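Local coordinates for protein ADP-ribosylation factor guanine nucleotide-exchange factor SEC7 (Saccharomyces cerevisiae, PDB 4OIY) that activates the small GTPase ARF1 at the trans-Golgi network by guanine nucleotide exchange, the catalytic Sec7 domain being the part in this structure, at residues Ala91-Phe99 with Phe111-Phe119; Val135-Leu143 with Met156-Asn165. All coordinates share one frame; numbering follows the deposited sequence. Where two conformers were deposited one is given.

Contact 1: Ala91-Phe99 with Phe111-Phe119; sequences ALRSFLQSF and FMLKFAERF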
loop_
_atom_site.group_PDB
_atom_site.type_symbol
_atom_site.label_atom_id
_atom_site.label_comp_id
_atom_site.label_asym_id
_atom_site.label_seq_id
_atom_site.Cartn_x
_atom_site.Cartn_y
_atom_site.Cartn_z
ATOM N N ALA A 91 -5.643 5.576 6.502
ATOM C CA ALA A 91 -5.600 4.247 5.893
ATOM C C ALA A 91 -4.545 4.170 4.798
ATOM O O ALA A 91 -3.741 3.253 4.782
ATOM C CB ALA A 91 -6.964 3.864 5.345
ATOM N N LEU A 92 -4.535 5.162 3.914
ATOM C CA LEU A 92 -3.533 5.231 2.848
ATOM C C LEU A 92 -2.104 5.313 3.402
ATOM O O LEU A 92 -1.181 4.696 2.855
ATOM C CB LEU A 92 -3.805 6.445 1.965
ATOM C CG LEU A 92 -3.182 6.487 0.574
ATOM C CD1 LEU A 92 -3.692 5.329 -0.263
ATOM C CD2 LEU A 92 -3.517 7.818 -0.069
ATOM N N ARG A 93 -1.911 6.080 4.477
ATOM C CA ARG A 93 -0.583 6.225 5.074
ATOM C C ARG A 93 -0.104 4.878 5.607
ATOM O O ARG A 93 1.029 4.461 5.344
ATOM C CB ARG A 93 -0.557 7.285 6.194
ATOM C CG ARG A 93 0.875 7.583 6.645
ATOM C CD ARG A 93 1.064 8.726 7.635
ATOM N NE ARG A 93 0.530 10.028 7.217
ATOM C CZ ARG A 93 -0.673 10.492 7.546
ATOM N NH1 ARG A 93 -1.506 9.758 8.275
ATOM N NH2 ARG A 93 -1.057 11.689 7.130
ATOM N N SER A 94 -0.973 4.191 6.339
ATOM C CA SER A 94 -0.655 2.875 6.876
ATOM C C SER A 94 -0.292 1.901 5.755
ATOM O O SER A 94 0.705 1.189 5.828
ATOM C CB SER A 94 -1.835 2.331 7.681
ATOM O OG SER A 94 -1.614 0.984 8.063
ATOM N N PHE A 95 -1.096 1.913 4.701
ATOM C CA PHE A 95 -0.917 1.007 3.575
ATOM C C PHE A 95 0.365 1.305 2.780
ATOM O O PHE A 95 1.206 0.424 2.589
ATOM C CB PHE A 95 -2.147 1.109 2.671
ATOM C CG PHE A 95 -2.152 0.141 1.523
ATOM C CD1 PHE A 95 -2.044 -1.221 1.744
ATOM C CD2 PHE A 95 -2.317 0.595 0.221
ATOM C CE1 PHE A 95 -2.057 -2.114 0.680
ATOM C CE2 PHE A 95 -2.341 -0.287 -0.843
ATOM C CZ PHE A 95 -2.213 -1.646 -0.614
ATOM N N LEU A 96 0.515 2.539 2.314
ATOM C CA LEU A 96 1.620 2.870 1.407
ATOM C C LEU A 96 2.983 2.930 2.078
ATOM O O LEU A 96 3.996 2.878 1.394
ATOM C CB LEU A 96 1.356 4.182 0.669
ATOM C CG LEU A 96 0.160 4.192 -0.287
ATOM C CD1 LEU A 96 0.018 5.568 -0.919
ATOM C CD2 LEU A 96 0.281 3.121 -1.362
ATOM N N GLN A 97 3.020 3.028 3.405
ATOM C CA GLN A 97 4.294 3.020 4.121
ATOM C C GLN A 97 4.763 1.584 4.416
ATOM O O GLN A 97 5.826 1.382 5.032
ATOM C CB GLN A 97 4.178 3.847 5.411
ATOM C CG GLN A 97 4.051 5.340 5.139
ATOM C CD GLN A 97 3.999 6.190 6.402
ATOM O OE1 GLN A 97 3.754 5.687 7.500
ATOM N NE2 GLN A 97 4.223 7.491 6.243
ATOM N N SER A 98 3.988 0.586 3.977
ATOM C CA SER A 98 4.335 -0.831 4.195
ATOM C C SER A 98 5.018 -1.535 3.008
ATOM O O SER A 98 5.473 -2.672 3.146
ATOM C CB SER A 98 3.090 -1.627 4.602
ATOM O OG SER A 98 2.206 -1.844 3.513
ATOM N N PHE A 99 5.054 -0.886 1.848
ATOM C CA PHE A 99 5.710 -1.415 0.651
ATOM C C PHE A 99 5.914 -0.258 -0.331
ATOM O O PHE A 99 5.314 0.803 -0.181
ATOM C CB PHE A 99 4.855 -2.506 -0.002
ATOM C CG PHE A 99 3.595 -1.979 -0.624
ATOM C CD1 PHE A 99 2.490 -1.685 0.151
ATOM C CD2 PHE A 99 3.523 -1.751 -1.983
ATOM C CE1 PHE A 99 1.331 -1.178 -0.423
ATOM C CE2 PHE A 99 2.374 -1.251 -2.567
ATOM C CZ PHE A 99 1.270 -0.965 -1.790
ATOM N N PHE A 111 -3.285 -2.597 -6.809
ATOM C CA PHE A 111 -3.134 -2.241 -5.393
ATOM C C PHE A 111 -4.228 -1.281 -4.939
ATOM O O PHE A 111 -4.847 -1.481 -3.885
ATOM C CB PHE A 111 -1.788 -1.572 -5.123
ATOM C CG PHE A 111 -0.617 -2.507 -5.132
ATOM C CD1 PHE A 111 -0.255 -3.194 -3.987
ATOM C CD2 PHE A 111 0.145 -2.666 -6.275
ATOM C CE1 PHE A 111 0.839 -4.029 -3.984
ATOM C CE2 PHE A 111 1.250 -3.502 -6.277
ATOM C CZ PHE A 111 1.588 -4.192 -5.131
ATOM N N MET A 112 -4.450 -0.221 -5.713
ATOM C CA MET A 112 -5.312 0.856 -5.261
ATOM C C MET A 112 -6.773 0.458 -5.314
ATOM O O MET A 112 -7.558 0.909 -4.478
ATOM C CB MET A 112 -5.018 2.147 -6.033
ATOM C CG MET A 112 -3.546 2.575 -5.919
ATOM S SD MET A 112 -2.839 2.479 -4.250
ATOM C CE MET A 112 -3.947 3.629 -3.481
ATOM N N LEU A 113 -7.145 -0.407 -6.262
ATOM C CA LEU A 113 -8.521 -0.915 -6.291
ATOM C C LEU A 113 -8.801 -1.812 -5.093
ATOM O O LEU A 113 -9.861 -1.699 -4.472
ATOM C CB LEU A 113 -8.855 -1.637 -7.601
ATOM C CG LEU A 113 -10.290 -2.180 -7.680
ATOM C CD1 LEU A 113 -11.330 -1.079 -7.521
ATOM C CD2 LEU A 113 -10.468 -2.934 -8.990
ATOM N N LYS A 114 -7.856 -2.685 -4.751
ATOM C CA LYS A 114 -8.031 -3.554 -3.591
ATOM C C LYS A 114 -8.043 -2.744 -2.296
ATOM O O LYS A 114 -8.847 -3.012 -1.403
ATOM C CB LYS A 114 -6.941 -4.617 -3.536
ATOM C CG LYS A 114 -7.070 -5.585 -2.375
ATOM C CD LYS A 114 -8.334 -6.433 -2.411
ATOM C CE LYS A 114 -8.373 -7.350 -1.196
ATOM N NZ LYS A 114 -9.647 -8.097 -1.039
ATOM N N PHE A 115 -7.152 -1.760 -2.191
ATOM C CA PHE A 115 -7.180 -0.834 -1.061
ATOM C C PHE A 115 -8.557 -0.187 -0.925
ATOM O O PHE A 115 -9.137 -0.176 0.162
ATOM C CB PHE A 115 -6.115 0.249 -1.210
ATOM C CG PHE A 115 -6.291 1.392 -0.260
ATOM C CD1 PHE A 115 -5.847 1.281 1.047
ATOM C CD2 PHE A 115 -6.939 2.552 -0.653
ATOM C CE1 PHE A 115 -6.038 2.307 1.941
ATOM C CE2 PHE A 115 -7.139 3.588 0.246
ATOM C CZ PHE A 115 -6.684 3.457 1.545
ATOM N N ALA A 116 -9.078 0.340 -2.028
ATOM C CA ALA A 116 -10.369 1.038 -2.012
ATOM C C ALA A 116 -11.477 0.099 -1.566
ATOM O O ALA A 116 -12.328 0.475 -0.766
ATOM C CB ALA A 116 -10.682 1.611 -3.391
ATOM N N GLU A 117 -11.467 -1.123 -2.078
ATOM C CA GLU A 117 -12.485 -2.103 -1.714
ATOM C C GLU A 117 -12.441 -2.430 -0.226
ATOM O O GLU A 117 -13.484 -2.487 0.432
ATOM C CB GLU A 117 -12.348 -3.358 -2.574
ATOM C CG GLU A 117 -12.802 -3.124 -4.006
ATOM C CD GLU A 117 -12.376 -4.213 -4.967
ATOM O OE1 GLU A 117 -11.626 -5.123 -4.555
ATOM O OE2 GLU A 117 -12.775 -4.148 -6.154
ATOM N N ARG A 118 -11.240 -2.611 0.308
ATOM C CA ARG A 118 -11.059 -2.917 1.730
ATOM C C ARG A 118 -11.497 -1.728 2.560
ATOM O O ARG A 118 -12.197 -1.882 3.562
ATOM C CB ARG A 118 -9.592 -3.268 2.016
ATOM C CG ARG A 118 -9.238 -3.562 3.470
ATOM C CD ARG A 118 -9.785 -4.899 3.902
ATOM N NE ARG A 118 -9.371 -5.263 5.258
ATOM C CZ ARG A 118 -9.876 -6.284 5.945
ATOM N NH1 ARG A 118 -10.810 -7.062 5.414
ATOM N NH2 ARG A 118 -9.436 -6.530 7.175
ATOM N N PHE A 119 -11.090 -0.530 2.152
ATOM C CA PHE A 119 -11.459 0.658 2.916
ATOM C C PHE A 119 -12.975 0.814 3.009
ATOM O O PHE A 119 -13.512 1.077 4.092
ATOM C CB PHE A 119 -10.846 1.936 2.337
ATOM C CG PHE A 119 -11.180 3.154 3.148
ATOM C CD1 PHE A 119 -10.435 3.478 4.272
ATOM C CD2 PHE A 119 -12.301 3.912 2.850
ATOM C CE1 PHE A 119 -10.772 4.564 5.052
ATOM C CE2 PHE A 119 -12.643 5.003 3.631
ATOM C CZ PHE A 119 -11.872 5.332 4.726
#
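In the all-helical Sec7 domain, helix 88-96 and the loop that follows it pack on helix 105-122 through an aromatic seam in which Phe95 and, from the loop, Phe99 face Phe111 and Phe115. Helix 91-96 and helix 111-119 run at 134° with axes 11.5 Å apart, a separation that large side chains fill. Near the loop end, the rings of Phe99 and Phe111 are nearly parallel but slid apart (planes at 19°, centroids 4.8 Å apart), with Phe99 CE2 lying over one face of Phe111 toward its rim. In Phe99, CG lies between the backbone N and the carbonyl carbon (chi1 69°), which turns the ring back so that CE1 stands over the centre of the Phe95 ring. Phe95 and Phe115 are near-parallel rings slid so far that they barely overlap, Phe95 CD2 to Phe115 CD1 3.7 Å, while Phe95 CZ reaches the edge of Phe111. Leu92 CD1 lies over one face of Phe115 in a CH-pi contact, 4.1 Å from the ring centroid, and meets Met112 CE at 3.6 Å; the methionine gets there because its chain bends at both chi2 and chi3. At the far end Ala91 CB touches Phe119 CD1 at 3.7 Å. Phe81 meets Phe95, and Phe83 meets Phe115, edge to face. With no hydrogen bond between the segments, this is a buried, aromatic-rich helix-helix contact at the centre of the Sec7 domain.

Contact 2: Val135-Leu143 with Met156-Asn165; sequences VLSYSLIML and MSLQEFLENN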
loop_
_atom_site.group_PDB
_atom_site.type_symbol
_atom_site.label_atom_id
_atom_site.label_comp_id
_atom_site.label_asym_id
_atom_site.label_seq_id
_atom_site.Cartn_x
_atom_site.Cartn_y
_atom_site.Cartn_z
ATOM N N VAL A 135 -10.469 6.618 -6.865
ATOM C CA VAL A 135 -9.965 7.823 -7.526
ATOM C C VAL A 135 -9.419 8.846 -6.540
ATOM O O VAL A 135 -8.437 9.536 -6.825
ATOM C CB VAL A 135 -10.991 8.489 -8.469
ATOM C CG1 VAL A 135 -11.419 7.519 -9.560
ATOM C CG2 VAL A 135 -12.179 9.048 -7.703
ATOM N N LEU A 136 -10.048 8.940 -5.369
ATOM C CA LEU A 136 -9.590 9.872 -4.350
ATOM C C LEU A 136 -8.184 9.512 -3.889
ATOM O O LEU A 136 -7.379 10.394 -3.620
ATOM C CB LEU A 136 -10.560 9.888 -3.168
ATOM C CG LEU A 136 -10.234 10.846 -2.017
ATOM C CD1 LEU A 136 -10.047 12.265 -2.529
ATOM C CD2 LEU A 136 -11.337 10.797 -0.975
ATOM N N SER A 137 -7.885 8.213 -3.825
ATOM C CA SER A 137 -6.564 7.763 -3.394
ATOM C C SER A 137 -5.457 8.273 -4.316
ATOM O O SER A 137 -4.405 8.673 -3.851
ATOM C CB SER A 137 -6.521 6.241 -3.290
ATOM O OG SER A 137 -7.390 5.803 -2.270
ATOM N N TYR A 138 -5.694 8.277 -5.629
ATOM C CA TYR A 138 -4.702 8.836 -6.557
ATOM C C TYR A 138 -4.513 10.335 -6.371
ATOM O O TYR A 138 -3.400 10.843 -6.432
ATOM C CB TYR A 138 -5.070 8.562 -8.019
ATOM C CG TYR A 138 -4.868 7.125 -8.392
ATOM C CD1 TYR A 138 -3.636 6.676 -8.852
ATOM C CD2 TYR A 138 -5.894 6.209 -8.257
ATOM C CE1 TYR A 138 -3.441 5.345 -9.172
ATOM C CE2 TYR A 138 -5.716 4.888 -8.586
ATOM C CZ TYR A 138 -4.484 4.461 -9.043
ATOM O OH TYR A 138 -4.310 3.139 -9.357
ATOM N N SER A 139 -5.613 11.039 -6.120
ATOM C CA SER A 139 -5.536 12.473 -5.896
ATOM C C SER A 139 -4.750 12.776 -4.622
ATOM O O SER A 139 -4.001 13.750 -4.566
ATOM C CB SER A 139 -6.938 13.071 -5.824
ATOM O OG SER A 139 -6.880 14.462 -5.650
ATOM N N LEU A 140 -4.919 11.932 -3.609
ATOM C CA LEU A 140 -4.211 12.093 -2.350
ATOM C C LEU A 140 -2.730 11.791 -2.513
ATOM O O LEU A 140 -1.901 12.478 -1.929
ATOM C CB LEU A 140 -4.817 11.209 -1.258
ATOM C CG LEU A 140 -6.210 11.637 -0.783
ATOM C CD1 LEU A 140 -6.878 10.547 0.033
ATOM C CD2 LEU A 140 -6.129 12.939 0.001
ATOM N N ILE A 141 -2.391 10.774 -3.304
ATOM C CA ILE A 141 -0.982 10.469 -3.576
ATOM C C ILE A 141 -0.320 11.637 -4.305
ATOM O O ILE A 141 0.805 12.035 -3.979
ATOM C CB ILE A 141 -0.834 9.170 -4.399
ATOM C CG1 ILE A 141 -1.172 7.954 -3.529
ATOM C CG2 ILE A 141 0.587 9.032 -4.948
ATOM C CD1 ILE A 141 -1.408 6.688 -4.313
ATOM N N MET A 142 -1.021 12.204 -5.277
ATOM C CA MET A 142 -0.481 13.345 -6.031
ATOM C C MET A 142 -0.309 14.575 -5.147
ATOM O O MET A 142 0.678 15.289 -5.254
ATOM C CB MET A 142 -1.379 13.694 -7.211
ATOM C CG MET A 142 -0.862 14.877 -8.005
ATOM S SD MET A 142 -1.742 15.134 -9.543
ATOM C CE MET A 142 -3.410 15.499 -9.060
ATOM N N LEU A 143 -1.283 14.819 -4.278
ATOM C CA LEU A 143 -1.217 15.945 -3.355
ATOM C C LEU A 143 -0.013 15.772 -2.451
ATOM O O LEU A 143 0.740 16.718 -2.220
ATOM C CB LEU A 143 -2.494 16.022 -2.511
ATOM C CG LEU A 143 -2.479 17.081 -1.408
ATOM C CD1 LEU A 143 -2.409 18.489 -1.977
ATOM C CD2 LEU A 143 -3.687 16.930 -0.508
ATOM N N MET A 156 0.626 22.153 -4.649
ATOM C CA MET A 156 -0.774 22.138 -5.046
ATOM C C MET A 156 -1.599 22.899 -4.013
ATOM O O MET A 156 -1.474 22.655 -2.817
ATOM C CB MET A 156 -1.279 20.699 -5.142
ATOM C CG MET A 156 -2.668 20.580 -5.747
ATOM S SD MET A 156 -3.291 18.888 -5.760
ATOM C CE MET A 156 -2.113 18.094 -6.845
ATOM N N SER A 157 -2.445 23.810 -4.478
ATOM C CA SER A 157 -3.308 24.574 -3.586
ATOM C C SER A 157 -4.521 23.743 -3.224
ATOM O O SER A 157 -4.882 22.809 -3.941
ATOM C CB SER A 157 -3.773 25.880 -4.242
ATOM O OG SER A 157 -4.568 25.620 -5.387
ATOM N N LEU A 158 -5.154 24.093 -2.115
ATOM C CA LEU A 158 -6.420 23.467 -1.757
ATOM C C LEU A 158 -7.441 23.613 -2.884
ATOM O O LEU A 158 -8.122 22.653 -3.220
ATOM C CB LEU A 158 -6.966 24.051 -0.453
ATOM C CG LEU A 158 -8.381 23.626 -0.051
ATOM C CD1 LEU A 158 -8.462 22.131 0.192
ATOM C CD2 LEU A 158 -8.824 24.378 1.187
ATOM N N GLN A 159 -7.542 24.796 -3.484
ATOM C CA GLN A 159 -8.471 24.986 -4.594
ATOM C C GLN A 159 -8.253 23.954 -5.702
ATOM O O GLN A 159 -9.209 23.355 -6.198
ATOM C CB GLN A 159 -8.387 26.416 -5.156
ATOM C CG GLN A 159 -9.306 26.656 -6.355
ATOM C CD GLN A 159 -10.778 26.437 -6.048
ATOM O OE1 GLN A 159 -11.212 26.583 -4.913
ATOM N NE2 GLN A 159 -11.552 26.084 -7.068
ATOM N N GLU A 160 -6.996 23.732 -6.078
ATOM C CA GLU A 160 -6.673 22.760 -7.118
ATOM C C GLU A 160 -7.048 21.335 -6.714
ATOM O O GLU A 160 -7.537 20.563 -7.535
ATOM C CB GLU A 160 -5.197 22.849 -7.494
ATOM C CG GLU A 160 -4.905 24.059 -8.367
ATOM C CD GLU A 160 -3.433 24.407 -8.453
ATOM O OE1 GLU A 160 -2.627 23.874 -7.661
ATOM O OE2 GLU A 160 -3.084 25.235 -9.324
ATOM N N PHE A 161 -6.831 21.002 -5.448
ATOM C CA PHE A 161 -7.200 19.687 -4.921
ATOM C C PHE A 161 -8.720 19.467 -5.009
ATOM O O PHE A 161 -9.178 18.394 -5.405
ATOM C CB PHE A 161 -6.685 19.542 -3.495
ATOM C CG PHE A 161 -7.023 18.229 -2.862
ATOM C CD1 PHE A 161 -6.480 17.045 -3.349
ATOM C CD2 PHE A 161 -7.874 18.175 -1.777
ATOM C CE1 PHE A 161 -6.788 15.831 -2.762
ATOM C CE2 PHE A 161 -8.192 16.967 -1.191
ATOM C CZ PHE A 161 -7.655 15.794 -1.687
ATOM N N LEU A 162 -9.499 20.487 -4.661
ATOM C CA LEU A 162 -10.954 20.437 -4.813
ATOM C C LEU A 162 -11.347 20.214 -6.264
ATOM O O LEU A 162 -12.187 19.361 -6.564
ATOM C CB LEU A 162 -11.606 21.723 -4.297
ATOM C CG LEU A 162 -11.364 22.057 -2.828
ATOM C CD1 LEU A 162 -11.979 23.410 -2.521
ATOM C CD2 LEU A 162 -11.900 20.990 -1.884
ATOM N N GLU A 163 -10.724 20.958 -7.177
ATOM C CA GLU A 163 -11.029 20.819 -8.605
ATOM C C GLU A 163 -10.745 19.409 -9.131
ATOM O O GLU A 163 -11.523 18.853 -9.914
ATOM C CB GLU A 163 -10.239 21.836 -9.420
ATOM C CG GLU A 163 -10.687 23.273 -9.203
ATOM C CD GLU A 163 -9.739 24.280 -9.818
ATOM O OE1 GLU A 163 -8.899 23.880 -10.651
ATOM O OE2 GLU A 163 -9.839 25.476 -9.463
ATOM N N ASN A 164 -9.637 18.841 -8.676
ATOM C CA ASN A 164 -9.190 17.526 -9.124
ATOM C C ASN A 164 -10.149 16.398 -8.737
ATOM O O ASN A 164 -10.116 15.317 -9.329
ATOM C CB ASN A 164 -7.787 17.231 -8.592
ATOM C CG ASN A 164 -6.714 18.058 -9.280
ATOM O OD1 ASN A 164 -6.950 18.677 -10.325
ATOM N ND2 ASN A 164 -5.519 18.061 -8.706
ATOM N N ASN A 165 -11.008 16.655 -7.757
ATOM C CA ASN A 165 -11.962 15.657 -7.288
ATOM C C ASN A 165 -13.414 15.981 -7.614
ATOM O O ASN A 165 -14.329 15.362 -7.070
ATOM C CB ASN A 165 -11.774 15.455 -5.798
ATOM C CG ASN A 165 -10.460 14.774 -5.491
ATOM O OD1 ASN A 165 -10.290 13.604 -5.811
ATOM N ND2 ASN A 165 -9.523 15.500 -4.890
#
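Helix 135-143 and the short helix 158-164 run nearly antiparallel, at 157° with axes 10.6 Å apart; across the segments the nearest CA atoms pair Leu143 with Met156, just before the short helix, and Leu136 with Asn165, just after it. Phe161 is the knob between them, seated in a hole formed by Leu136, Ser139, Leu140 and Leu143. Leu143 CD2 lies over one ring face, 4.0 Å from the centroid and 14° off the normal, whereas Asn165 ND2 sits over the opposite face toward the rim. This single knob-into-hole joins helix 158-164 to the long helix 130-148 of the Sec7 domain, and a capping box of Ser157 and Glu160 closes the start of the shorter helix. The one hydrogen bond across runs from Asn165 ND2 to Ser139 OG (2.9 Å, 140° at the hydrogen), with the hydroxyl tilted from the amide plane. The same nitrogen donates to Phe161 O at 3.0 Å, so two bonds restrain the amide's rotation. Ser139 turns its hydroxyl away from its own backbone nitrogen, which brings OG to 3.2 Å from Phe161 CE1. At the opposite end Met156 CE meets Met142 CG, and Met156 SD lies 3.9 Å from Leu143 CD1.

Both contacts are mostly buried, but contact 1 lies about 4 Å from the centre of the chain and contact 2 about 18 Å (centre to centre). The chemistry differs with place: the central one is wholly apolar across its segments and rich in paired rings, whereas the peripheral one adds an amide-to-hydroxyl bond and has an exposed residue, Asn164, at its margin. They share no helix, yet they touch because helix 130-148 uses different sides for each: Ser137 and Tyr138 pack on Met112, and Ile141 on Leu96 (Ile141 CG1 to Leu96 CD1, 3.7 Å), while Ser139 and Leu143 meet 156-165. Helix 130-148, a member of contact 2, thus also packs on both helices of contact 1, which comes earlier in the chain.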